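Local coordinates for group 1 truncated hemoglobin GlbN (Synechocystis sp., PDB 1S69), which binds one heme group per subunit and forms a very stable complex with oxygen, which it releases only slowly, at residues 20-25 and 41-46; 48-53 and 59-64; 94-99 and 103-108. All blocks are in the same frame, centred on the assembly; numbering follows the deposited sequence.

Contact 1 of 3, residues 20-25 and 41-46; sequences KFYERV and AKQRAH. With HEM (protoporphyrin IX containing Fe), chain D; CYN (cyanide ion), chain C.
Tyr22 and Gln43 meet in the distal heme pocket of a 2-on-2 globin, where the B helix (10-26) meets the E helix (40-54) above the bound ligand, here cyanide. The amide of Gln43 donates from NE2 to Tyr22 OH over 2.8 Å; the bond is nearly straight at 171° and lies in the amide plane. The same hydroxyl donates to the cyanide N at 2.5 Å, a very short bond, so Tyr22 OH accepts one hydrogen bond and gives another. The Tyr22 ring and the amide stand almost perpendicular, 83° apart. Gln43 reaches this place by a bend at its second torsion (chi2 58°), which sets the amide upright on the porphyrin, with OE1 3.4 Å from heme CHA. Arg44 takes a lesser part: its CG lies 3.8 Å from Tyr22 CD2 as the two side chains run past each other in opposite directions. His46, the distal iron ligand of the hexacoordinate state, has cyanide in its place here, and heme propionate O2A lies over one face of its ring. Phe21 CD2 covers the centre of one face of Tyr22. Around this buried site, Tyr22 also touches Met40 and Gln47 of helix 40-54, while Phe21 rests on Asp90 and Leu91 of helix 81-98.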
loop_
_atom_site.group_PDB
_atom_site.type_symbol
_atom_site.label_atom_id
_atom_site.label_comp_id
_atom_site.label_asym_id
_atom_site.label_seq_id
_atom_site.Cartn_x
_atom_site.Cartn_y
_atom_site.Cartn_z
ATOM N N LYS A 20 10.013 -4.500 0.947
ATOM C CA LYS A 20 10.791 -3.297 1.001
ATOM C C LYS A 20 9.982 -2.104 1.495
ATOM O O LYS A 20 10.474 -1.256 2.246
ATOM C CB LYS A 20 11.340 -2.962 -0.416
ATOM C CG LYS A 20 12.574 -3.759 -0.970
ATOM C CD LYS A 20 13.542 -4.101 0.124
ATOM C CE LYS A 20 15.049 -3.973 -0.318
ATOM N NZ LYS A 20 15.946 -4.583 0.767
ATOM N N PHE A 21 8.736 -2.033 1.061
ATOM C CA PHE A 21 7.832 -0.953 1.480
ATOM C C PHE A 21 7.668 -0.963 3.032
ATOM O O PHE A 21 7.789 0.074 3.656
ATOM C CB PHE A 21 6.500 -1.091 0.704
ATOM C CG PHE A 21 5.354 -0.321 1.288
ATOM C CD1 PHE A 21 5.339 1.097 1.268
ATOM C CD2 PHE A 21 4.276 -1.009 1.848
ATOM C CE1 PHE A 21 4.241 1.813 1.793
ATOM C CE2 PHE A 21 3.213 -0.307 2.411
ATOM C CZ PHE A 21 3.182 1.088 2.380
ATOM N N TYR A 22 7.394 -2.128 3.632
ATOM C CA TYR A 22 7.234 -2.224 5.061
ATOM C C TYR A 22 8.515 -1.971 5.812
ATOM O O TYR A 22 8.494 -1.366 6.894
ATOM C CB TYR A 22 6.538 -3.509 5.481
ATOM C CG TYR A 22 5.037 -3.418 5.176
ATOM C CD1 TYR A 22 4.250 -2.388 5.766
ATOM C CD2 TYR A 22 4.425 -4.271 4.206
ATOM C CE1 TYR A 22 2.893 -2.241 5.454
ATOM C CE2 TYR A 22 3.055 -4.126 3.893
ATOM C CZ TYR A 22 2.311 -3.092 4.511
ATOM O OH TYR A 22 0.977 -2.902 4.230
ATOM N N GLU A 23 9.654 -2.366 5.231
ATOM C CA GLU A 23 10.926 -1.925 5.793
ATOM C C GLU A 23 11.001 -0.420 5.876
ATOM O O GLU A 23 11.397 0.105 6.912
ATOM C CB GLU A 23 12.154 -2.478 5.023
ATOM C CG GLU A 23 12.277 -3.951 5.311
ATOM C CD GLU A 23 13.380 -4.618 4.497
ATOM O OE1 GLU A 23 14.234 -3.891 3.910
ATOM O OE2 GLU A 23 13.344 -5.869 4.452
ATOM N N ARG A 24 10.610 0.259 4.807
ATOM C CA ARG A 24 10.646 1.705 4.757
ATOM C C ARG A 24 9.624 2.299 5.768
ATOM O O ARG A 24 9.981 3.230 6.537
ATOM C CB ARG A 24 10.348 2.195 3.352
ATOM C CG ARG A 24 10.392 3.760 3.164
ATOM C CD ARG A 24 10.252 4.160 1.711
ATOM N NE ARG A 24 11.266 3.530 0.841
ATOM C CZ ARG A 24 12.443 4.087 0.479
ATOM N NH1 ARG A 24 12.789 5.292 0.912
ATOM N NH2 ARG A 24 13.282 3.424 -0.317
ATOM N N VAL A 25 8.381 1.794 5.744
ATOM C CA VAL A 25 7.319 2.218 6.670
ATOM C C VAL A 25 7.745 2.107 8.152
ATOM O O VAL A 25 7.478 3.002 8.946
ATOM C CB VAL A 25 6.027 1.396 6.427
ATOM C CG1 VAL A 25 5.025 1.532 7.643
ATOM C CG2 VAL A 25 5.391 1.818 5.082
ATOM N N ALA A 41 3.909 -10.394 9.228
ATOM C CA ALA A 41 3.867 -11.537 8.278
ATOM C C ALA A 41 2.514 -11.563 7.605
ATOM O O ALA A 41 2.432 -11.658 6.378
ATOM C CB ALA A 41 4.162 -12.897 9.013
ATOM N N LYS A 42 1.449 -11.451 8.416
ATOM C CA LYS A 42 0.109 -11.417 7.890
ATOM C C LYS A 42 -0.150 -10.156 7.040
ATOM O O LYS A 42 -0.825 -10.225 6.017
ATOM C CB LYS A 42 -0.878 -11.470 9.010
ATOM C CG LYS A 42 -1.020 -12.827 9.613
ATOM C CD LYS A 42 -2.134 -12.815 10.656
ATOM C CE LYS A 42 -2.309 -14.201 11.312
ATOM N NZ LYS A 42 -1.143 -15.116 11.025
ATOM N N GLN A 43 0.377 -9.029 7.486
ATOM C CA GLN A 43 0.222 -7.743 6.783
ATOM C C GLN A 43 0.888 -7.773 5.402
ATOM O O GLN A 43 0.287 -7.382 4.411
ATOM C CB GLN A 43 0.807 -6.609 7.633
ATOM C CG GLN A 43 0.649 -5.194 7.051
ATOM C CD GLN A 43 -0.824 -4.788 6.799
ATOM O OE1 GLN A 43 -1.712 -5.184 7.542
ATOM N NE2 GLN A 43 -1.067 -4.001 5.744
ATOM N N ARG A 44 2.146 -8.212 5.357
ATOM C CA ARG A 44 2.851 -8.474 4.098
ATOM C C ARG A 44 2.038 -9.351 3.112
ATOM O O ARG A 44 1.910 -8.990 1.950
ATOM C CB ARG A 44 4.242 -9.034 4.333
ATOM C CG ARG A 44 5.237 -7.962 4.711
ATOM C CD ARG A 44 6.726 -8.464 4.761
ATOM N NE ARG A 44 6.941 -9.322 5.913
ATOM C CZ ARG A 44 7.359 -8.917 7.137
ATOM N NH1 ARG A 44 7.744 -7.671 7.394
ATOM N NH2 ARG A 44 7.416 -9.777 8.107
ATOM N N ALA A 45 1.512 -10.486 3.575
ATOM C CA ALA A 45 0.740 -11.385 2.721
ATOM C C ALA A 45 -0.538 -10.691 2.244
ATOM O O ALA A 45 -0.887 -10.772 1.045
ATOM C CB ALA A 45 0.364 -12.672 3.451
ATOM N N HIS A 46 -1.235 -9.998 3.148
ATOM C CA HIS A 46 -2.413 -9.222 2.706
ATOM C C HIS A 46 -2.100 -8.151 1.655
ATOM O O HIS A 46 -2.826 -8.010 0.695
ATOM C CB HIS A 46 -3.024 -8.468 3.851
ATOM C CG HIS A 46 -3.755 -9.317 4.834
ATOM N ND1 HIS A 46 -4.761 -10.230 4.443
ATOM C CD2 HIS A 46 -3.663 -9.354 6.206
ATOM C CE1 HIS A 46 -5.271 -10.793 5.529
ATOM N NE2 HIS A 46 -4.605 -10.292 6.607
HETATM C CHA HEM D . -4.208 -2.964 6.996
HETATM C CHB HEM D . -3.957 -1.652 2.294
HETATM C CHC HEM D . -3.308 2.956 3.661
HETATM C CHD HEM D . -2.110 1.270 8.074
HETATM C C1A HEM D . -4.258 -2.982 5.595
HETATM C C2A HEM D . -4.549 -4.146 4.779
HETATM C C3A HEM D . -4.446 -3.800 3.501
HETATM C C4A HEM D . -4.097 -2.412 3.434
HETATM C CMA HEM D . -4.640 -4.754 2.287
HETATM C CAA HEM D . -4.869 -5.535 5.384
HETATM C CBA HEM D . -6.396 -5.662 5.243
HETATM C CGA HEM D . -7.012 -7.023 5.540
HETATM O O1A HEM D . -7.123 -7.246 6.740
HETATM O O2A HEM D . -7.422 -7.850 4.632
HETATM C C1B HEM D . -3.808 -0.281 2.289
HETATM C C2B HEM D . -3.763 0.490 1.095
HETATM C C3B HEM D . -3.613 1.797 1.452
HETATM C C4B HEM D . -3.518 1.826 2.902
HETATM C CMB HEM D . -3.915 -0.127 -0.340
HETATM C CAB HEM D . -3.439 3.118 0.596
HETATM C CBB HEM D . -2.628 3.257 -0.500
HETATM C C1C HEM D . -2.916 2.893 5.004
HETATM C C2C HEM D . -2.435 4.017 5.770
HETATM C C3C HEM D . -2.073 3.512 6.971
HETATM C C4C HEM D . -2.314 2.093 6.998
HETATM C CMC HEM D . -2.400 5.484 5.194
HETATM C CAC HEM D . -1.465 4.185 8.217
HETATM C CBC HEM D . -0.412 4.975 8.066
HETATM C C1D HEM D . -2.575 -0.003 8.199
HETATM C C2D HEM D . -2.538 -0.770 9.399
HETATM C C3D HEM D . -3.216 -2.050 9.041
HETATM C C4D HEM D . -3.611 -1.958 7.687
HETATM C CMD HEM D . -1.948 -0.398 10.760
HETATM C CAD HEM D . -3.446 -3.260 9.924
HETATM C CBD HEM D . -4.718 -2.815 10.650
HETATM C CGD HEM D . -4.882 -3.608 11.907
HETATM O O1D HEM D . -5.425 -4.700 11.830
HETATM O O2D HEM D . -4.487 -3.160 12.990
HETATM N NA HEM D . -3.955 -1.967 4.729
HETATM N NB HEM D . -3.632 0.552 3.401
HETATM N NC HEM D . -2.828 1.761 5.787
HETATM N ND HEM D . -3.244 -0.719 7.205
HETATM FE FE HEM D . -3.414 -0.107 5.301
HETATM C C CYN C . -1.458 -0.603 4.926
HETATM N N CYN C . -0.408 -0.900 4.778
#

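Contact 2 of 3, residues 48-53 and 59-64; sequences KAFLTY and DKYDGR. With HEM (protoporphyrin IX containing Fe), chain D.
The Phe50 and Tyr61 rings meet edge to face: Phe50 turns its edge onto a face of Tyr61, with centroids 5.1 Å apart and planes at 81°. Phe50 CD1 makes the closest approach, 3.6 Å from Tyr61 CD2, and Phe50 CB adds a CH-pi contact over the same ring. Tyr53, one helical turn further on, meets the base of Tyr61 instead: Tyr61 CB sits over a face of the Tyr53 ring, 4.2 Å from its centroid, while the edge of Tyr53 looks toward the carbonyl O of Asp59. Ala49 CB lies at the rim of Tyr61, and Gly63 N covers the centre of the face turned from Phe50. A side chain on Gly63 would run into Tyr61 CZ, so the chain passes closely under the ring.

Tyr61 runs along helix 40-54 to the heme, its CG anti to the backbone N (chi1 172°), and its OH donates to propionate O2A at 2.7 Å. Arg64 grips the same carboxylate twice, from its backbone N to O2A (2.8 Å) and from NH1 to O1A (3.0 Å). Phe50 CE2 also lies 3.3 Å from heme CMB, an oblique approach. Replacing Tyr61 by an alanine would probably take from O2A one of its two donors here and leave the edge of Phe50 facing a gap. The loop 59-64 thus meets helix 40-54 by aromatic packing and the heme by polar bonds. O2A receives two donors and O1A one, and the guanidinium is likely to offset the propionate charge and favour its ionised form.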
loop_
_atom_site.group_PDB
_atom_site.type_symbol
_atom_site.label_atom_id
_atom_site.label_comp_id
_atom_site.label_asym_id
_atom_site.label_seq_id
_atom_site.Cartn_x
_atom_site.Cartn_y
_atom_site.Cartn_z
ATOM N N LYS A 48 0.484 -7.978 -0.428
ATOM C CA LYS A 48 0.868 -8.600 -1.687
ATOM C C LYS A 48 -0.373 -8.983 -2.470
ATOM O O LYS A 48 -0.445 -8.730 -3.671
ATOM C CB LYS A 48 1.818 -9.792 -1.493
ATOM C CG LYS A 48 3.186 -9.323 -1.097
ATOM C CD LYS A 48 4.011 -10.412 -0.312
ATOM C CE LYS A 48 5.344 -9.850 0.160
ATOM N NZ LYS A 48 6.030 -10.988 0.900
ATOM N N ALA A 49 -1.328 -9.619 -1.797
ATOM C CA ALA A 49 -2.588 -10.014 -2.402
ATOM C C ALA A 49 -3.427 -8.794 -2.864
ATOM O O ALA A 49 -4.033 -8.799 -3.954
ATOM C CB ALA A 49 -3.373 -10.878 -1.420
ATOM N N PHE A 50 -3.448 -7.758 -2.032
ATOM C CA PHE A 50 -4.182 -6.527 -2.342
ATOM C C PHE A 50 -3.606 -5.772 -3.548
ATOM O O PHE A 50 -4.342 -5.407 -4.447
ATOM C CB PHE A 50 -4.294 -5.560 -1.130
ATOM C CG PHE A 50 -5.156 -4.384 -1.453
ATOM C CD1 PHE A 50 -6.553 -4.483 -1.348
ATOM C CD2 PHE A 50 -4.600 -3.260 -2.040
ATOM C CE1 PHE A 50 -7.370 -3.443 -1.790
ATOM C CE2 PHE A 50 -5.428 -2.181 -2.478
ATOM C CZ PHE A 50 -6.807 -2.297 -2.333
ATOM N N LEU A 51 -2.309 -5.567 -3.586
ATOM C CA LEU A 51 -1.716 -4.833 -4.700
ATOM C C LEU A 51 -1.757 -5.659 -5.977
ATOM O O LEU A 51 -1.885 -5.116 -7.034
ATOM C CB LEU A 51 -0.294 -4.414 -4.366
ATOM C CG LEU A 51 -0.207 -3.345 -3.245
ATOM C CD1 LEU A 51 1.236 -3.010 -2.977
ATOM C CD2 LEU A 51 -1.010 -2.048 -3.563
ATOM N N THR A 52 -1.666 -6.993 -5.843
ATOM C CA THR A 52 -1.837 -7.852 -7.004
ATOM C C THR A 52 -3.200 -7.576 -7.662
ATOM O O THR A 52 -3.258 -7.376 -8.861
ATOM C CB THR A 52 -1.670 -9.314 -6.611
ATOM O OG1 THR A 52 -0.290 -9.516 -6.267
ATOM C CG2 THR A 52 -1.943 -10.259 -7.812
ATOM N N TYR A 53 -4.253 -7.572 -6.860
ATOM C CA TYR A 53 -5.603 -7.163 -7.254
ATOM C C TYR A 53 -5.660 -5.689 -7.781
ATOM O O TYR A 53 -6.160 -5.410 -8.887
ATOM C CB TYR A 53 -6.573 -7.396 -6.061
ATOM C CG TYR A 53 -7.715 -6.463 -6.050
ATOM C CD1 TYR A 53 -8.819 -6.684 -6.907
ATOM C CD2 TYR A 53 -7.661 -5.285 -5.257
ATOM C CE1 TYR A 53 -9.868 -5.773 -6.956
ATOM C CE2 TYR A 53 -8.677 -4.357 -5.298
ATOM C CZ TYR A 53 -9.777 -4.596 -6.139
ATOM O OH TYR A 53 -10.781 -3.660 -6.119
ATOM N N ASP A 59 -8.934 -10.552 -10.211
ATOM C CA ASP A 59 -10.270 -9.955 -10.250
ATOM C C ASP A 59 -10.600 -9.342 -8.911
ATOM O O ASP A 59 -11.165 -8.252 -8.852
ATOM C CB ASP A 59 -11.325 -11.037 -10.513
ATOM C CG ASP A 59 -11.256 -11.612 -11.927
ATOM O OD1 ASP A 59 -10.817 -10.870 -12.856
ATOM O OD2 ASP A 59 -11.643 -12.793 -12.208
ATOM N N LYS A 60 -10.244 -10.069 -7.837
ATOM C CA LYS A 60 -10.710 -9.715 -6.494
ATOM C C LYS A 60 -9.583 -9.734 -5.505
ATOM O O LYS A 60 -8.538 -10.295 -5.770
ATOM C CB LYS A 60 -11.778 -10.700 -6.039
ATOM C CG LYS A 60 -13.119 -10.631 -6.831
ATOM C CD LYS A 60 -14.158 -11.621 -6.229
ATOM C CE LYS A 60 -13.457 -12.788 -5.401
ATOM N NZ LYS A 60 -14.438 -13.836 -4.930
ATOM N N TYR A 61 -9.824 -9.087 -4.368
ATOM C CA TYR A 61 -8.982 -9.169 -3.162
ATOM C C TYR A 61 -9.689 -10.073 -2.093
ATOM O O TYR A 61 -10.831 -9.796 -1.689
ATOM C CB TYR A 61 -8.731 -7.768 -2.591
ATOM C CG TYR A 61 -8.034 -7.818 -1.247
ATOM C CD1 TYR A 61 -6.858 -8.550 -1.108
ATOM C CD2 TYR A 61 -8.559 -7.171 -0.122
ATOM C CE1 TYR A 61 -6.226 -8.615 0.052
ATOM C CE2 TYR A 61 -7.882 -7.231 1.122
ATOM C CZ TYR A 61 -6.715 -7.980 1.182
ATOM O OH TYR A 61 -5.966 -8.154 2.347
ATOM N N ASP A 62 -9.012 -11.134 -1.659
ATOM C CA ASP A 62 -9.559 -11.985 -0.624
ATOM C C ASP A 62 -9.066 -11.466 0.741
ATOM O O ASP A 62 -7.973 -11.850 1.210
ATOM C CB ASP A 62 -9.053 -13.401 -0.878
ATOM C CG ASP A 62 -9.496 -14.400 0.186
ATOM O OD1 ASP A 62 -10.648 -14.279 0.661
ATOM O OD2 ASP A 62 -8.736 -15.309 0.613
ATOM N N GLY A 63 -9.838 -10.558 1.340
ATOM C CA GLY A 63 -9.448 -9.884 2.579
ATOM C C GLY A 63 -10.434 -8.770 2.860
ATOM O O GLY A 63 -11.447 -8.647 2.194
ATOM N N ARG A 64 -10.133 -7.933 3.832
ATOM C CA ARG A 64 -11.066 -6.863 4.244
ATOM C C ARG A 64 -11.163 -5.688 3.276
ATOM O O ARG A 64 -10.221 -5.403 2.513
ATOM C CB ARG A 64 -10.652 -6.306 5.587
ATOM C CG ARG A 64 -10.951 -7.212 6.767
ATOM C CD ARG A 64 -10.465 -6.554 8.047
ATOM N NE ARG A 64 -10.598 -7.455 9.166
ATOM C CZ ARG A 64 -9.756 -8.492 9.477
ATOM N NH1 ARG A 64 -8.675 -8.813 8.718
ATOM N NH2 ARG A 64 -10.000 -9.216 10.575
HETATM C CHA HEM D . -4.208 -2.964 6.996
HETATM C CHB HEM D . -3.957 -1.652 2.294
HETATM C CHC HEM D . -3.308 2.956 3.661
HETATM C CHD HEM D . -2.110 1.270 8.074
HETATM C C1A HEM D . -4.258 -2.982 5.595
HETATM C C2A HEM D . -4.549 -4.146 4.779
HETATM C C3A HEM D . -4.446 -3.800 3.501
HETATM C C4A HEM D . -4.097 -2.412 3.434
HETATM C CMA HEM D . -4.640 -4.754 2.287
HETATM C CAA HEM D . -4.869 -5.535 5.384
HETATM C CBA HEM D . -6.396 -5.662 5.243
HETATM C CGA HEM D . -7.012 -7.023 5.540
HETATM O O1A HEM D . -7.123 -7.246 6.740
HETATM O O2A HEM D . -7.422 -7.850 4.632
HETATM C C1B HEM D . -3.808 -0.281 2.289
HETATM C C2B HEM D . -3.763 0.490 1.095
HETATM C C3B HEM D . -3.613 1.797 1.452
HETATM C C4B HEM D . -3.518 1.826 2.902
HETATM C CMB HEM D . -3.915 -0.127 -0.340
HETATM C CAB HEM D . -3.439 3.118 0.596
HETATM C CBB HEM D . -2.628 3.257 -0.500
HETATM C C1C HEM D . -2.916 2.893 5.004
HETATM C C2C HEM D . -2.435 4.017 5.770
HETATM C C3C HEM D . -2.073 3.512 6.971
HETATM C C4C HEM D . -2.314 2.093 6.998
HETATM C CMC HEM D . -2.400 5.484 5.194
HETATM C CAC HEM D . -1.465 4.185 8.217
HETATM C CBC HEM D . -0.412 4.975 8.066
HETATM C C1D HEM D . -2.575 -0.003 8.199
HETATM C C2D HEM D . -2.538 -0.770 9.399
HETATM C C3D HEM D . -3.216 -2.050 9.041
HETATM C C4D HEM D . -3.611 -1.958 7.687
HETATM C CMD HEM D . -1.948 -0.398 10.760
HETATM C CAD HEM D . -3.446 -3.260 9.924
HETATM C CBD HEM D . -4.718 -2.815 10.650
HETATM C CGD HEM D . -4.882 -3.608 11.907
HETATM O O1D HEM D . -5.425 -4.700 11.830
HETATM O O2D HEM D . -4.487 -3.160 12.990
HETATM N NA HEM D . -3.955 -1.967 4.729
HETATM N NB HEM D . -3.632 0.552 3.401
HETATM N NC HEM D . -2.828 1.761 5.787
HETATM N ND HEM D . -3.244 -0.719 7.205
HETATM FE FE HEM D . -3.414 -0.107 5.301
#

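Contact 3 of 3, residues 94-99 and 103-108; sequences TLKEMG and DLIAEV
Leu95 and Val108 reach toward each other tip to tip, and with Ile105 they form the tight part of this contact. Leu95 CD1 fits against both methyls of Val108, 3.8 Å from CG2 and the same from CG1. One turn nearer the connection, Ile105 lies across the backbone of the facing helix: its CG1 is 3.9 Å from Leu95 CB, and its CD1 comes within 3.4 Å of Lys96 N. That methyl reaches the backbone because CG1 is set anti to the carbonyl carbon (chi1 -66°) and the chain then runs on extended. Everything that touches here is apolar carbon or main chain. Beyond the pair, Val108 also packs on Leu91 and Leu92 of helix 81-98, and on Leu4 and Phe55, while Leu95 rests on Ala17 of helix 10-26. Met98 turns to that same helix, packing on Leu16 and Ala17 instead of across the hairpin.

The two segments belong to the antiparallel G-H helical hairpin of the globin fold, the pair that sandwiches against the B and E helices in the truncated family. Their axes run at 161° and approach to 10.1 Å. The first helix ends at Gly99 in a Schellman motif; the positive phi there (96°) would jam a side chain against the carbonyl O of Met98, which calls for glycine.

Toward solvent the contact is looser. Lys96 lends CB, 3.7 Å from Ile105 CD1, but its extended chain leads away from the partner helix, so the ammonium end takes no part. Glu97 points away from 103-108 and forms a salt bridge with Arg24 of helix 10-26.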
loop_
_atom_site.group_PDB
_atom_site.type_symbol
_atom_site.label_atom_id
_atom_site.label_comp_id
_atom_site.label_asym_id
_atom_site.label_seq_id
_atom_site.Cartn_x
_atom_site.Cartn_y
_atom_site.Cartn_z
ATOM N N THR A 94 9.930 3.394 -2.622
ATOM C CA THR A 94 10.375 2.008 -2.688
ATOM C C THR A 94 10.475 1.554 -4.158
ATOM O O THR A 94 11.497 0.943 -4.546
ATOM C CB THR A 94 9.403 1.115 -1.909
ATOM O OG1 THR A 94 9.529 1.401 -0.507
ATOM C CG2 THR A 94 9.714 -0.390 -2.092
ATOM N N LEU A 95 9.425 1.816 -4.937
ATOM C CA LEU A 95 9.435 1.514 -6.374
ATOM C C LEU A 95 10.572 2.234 -7.118
ATOM O O LEU A 95 11.222 1.615 -7.934
ATOM C CB LEU A 95 8.100 1.844 -7.023
ATOM C CG LEU A 95 6.928 1.033 -6.483
ATOM C CD1 LEU A 95 5.683 1.471 -7.163
ATOM C CD2 LEU A 95 7.112 -0.452 -6.698
ATOM N N LYS A 96 10.781 3.527 -6.858
ATOM C CA LYS A 96 11.912 4.247 -7.448
ATOM C C LYS A 96 13.256 3.569 -7.111
ATOM O O LYS A 96 14.091 3.315 -7.968
ATOM C CB LYS A 96 11.913 5.686 -7.002
ATOM C CG LYS A 96 13.014 6.478 -7.650
ATOM C CD LYS A 96 12.926 7.876 -7.198
ATOM C CE LYS A 96 13.750 8.796 -8.112
ATOM N NZ LYS A 96 13.625 10.208 -7.622
ATOM N N GLU A 97 13.435 3.213 -5.853
ATOM C CA GLU A 97 14.620 2.557 -5.420
ATOM C C GLU A 97 14.852 1.206 -6.120
ATOM O O GLU A 97 15.993 0.760 -6.281
ATOM C CB GLU A 97 14.486 2.377 -3.950
ATOM C CG GLU A 97 15.772 2.598 -3.237
ATOM C CD GLU A 97 15.994 1.459 -2.291
ATOM O OE1 GLU A 97 16.312 0.339 -2.815
ATOM O OE2 GLU A 97 15.797 1.679 -1.051
ATOM N N MET A 98 13.773 0.565 -6.543
ATOM C CA MET A 98 13.841 -0.771 -7.120
ATOM C C MET A 98 14.173 -0.669 -8.603
ATOM O O MET A 98 14.432 -1.695 -9.238
ATOM C CB MET A 98 12.498 -1.489 -6.961
ATOM C CG MET A 98 12.324 -2.192 -5.636
ATOM S SD MET A 98 10.595 -2.754 -5.494
ATOM C CE MET A 98 10.382 -4.069 -6.931
ATOM N N GLY A 99 14.091 0.547 -9.150
ATOM C CA GLY A 99 14.411 0.779 -10.533
ATOM C C GLY A 99 13.178 0.761 -11.376
ATOM O O GLY A 99 13.299 0.749 -12.602
ATOM N N ASP A 103 7.253 6.166 -15.549
ATOM C CA ASP A 103 5.916 6.057 -16.092
ATOM C C ASP A 103 5.052 4.970 -15.305
ATOM O O ASP A 103 3.817 5.094 -15.187
ATOM C CB ASP A 103 6.029 5.733 -17.586
ATOM C CG ASP A 103 6.424 4.274 -17.830
ATOM O OD1 ASP A 103 7.604 3.909 -17.547
ATOM O OD2 ASP A 103 5.586 3.423 -18.217
ATOM N N LEU A 104 5.707 3.937 -14.758
ATOM C CA LEU A 104 4.982 2.911 -13.991
ATOM C C LEU A 104 4.762 3.391 -12.546
ATOM O O LEU A 104 3.692 3.178 -11.946
ATOM C CB LEU A 104 5.698 1.576 -14.035
ATOM C CG LEU A 104 5.734 0.861 -15.407
ATOM C CD1 LEU A 104 6.265 -0.594 -15.262
ATOM C CD2 LEU A 104 4.425 0.873 -16.135
ATOM N N ILE A 105 5.772 4.079 -12.018
ATOM C CA ILE A 105 5.639 4.712 -10.711
ATOM C C ILE A 105 4.431 5.609 -10.718
ATOM O O ILE A 105 3.632 5.531 -9.806
ATOM C CB ILE A 105 6.953 5.427 -10.218
ATOM C CG1 ILE A 105 8.038 4.378 -9.980
ATOM C CG2 ILE A 105 6.689 6.169 -8.878
ATOM C CD1 ILE A 105 9.370 4.938 -9.612
ATOM N N ALA A 106 4.283 6.436 -11.744
ATOM C CA ALA A 106 3.069 7.247 -11.954
ATOM C C ALA A 106 1.694 6.499 -11.987
ATOM O O ALA A 106 0.684 7.017 -11.432
ATOM C CB ALA A 106 3.201 8.002 -13.204
ATOM N N GLU A 107 1.619 5.351 -12.685
ATOM C CA GLU A 107 0.393 4.526 -12.697
ATOM C C GLU A 107 0.065 4.020 -11.275
ATOM O O GLU A 107 -1.091 4.021 -10.863
ATOM C CB GLU A 107 0.551 3.290 -13.576
ATOM C CG GLU A 107 0.504 3.626 -15.031
ATOM C CD GLU A 107 0.439 2.404 -15.902
ATOM O OE1 GLU A 107 -0.326 1.460 -15.575
ATOM O OE2 GLU A 107 1.175 2.398 -16.905
ATOM N N VAL A 108 1.091 3.606 -10.555
ATOM C CA VAL A 108 0.913 3.208 -9.168
ATOM C C VAL A 108 0.410 4.383 -8.297
ATOM O O VAL A 108 -0.487 4.180 -7.478
ATOM C CB VAL A 108 2.185 2.622 -8.565
ATOM C CG1 VAL A 108 1.992 2.353 -6.990
ATOM C CG2 VAL A 108 2.542 1.316 -9.253
#

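From the N terminus, contact 1 comes first: it closes the loop between helix 10-26 and helix 40-54 over the distal side of the heme. Contact 2 follows on the same second helix and closes the loop that comes after it, bringing residues 59-64 back against the helix before helix 66-77 begins. Contact 3 closes the hairpin of helices 81-98 and 102-113. The three follow one another along the chain, none enclosing or crossing another. Contacts 1 and 2 share helix 40-54 and meet where His46 packs on Tyr61. Contacts 1 and 3 join through Arg24, bridged to Glu97. Contacts 2 and 3 do not touch, their nearest atoms about 6 Å apart.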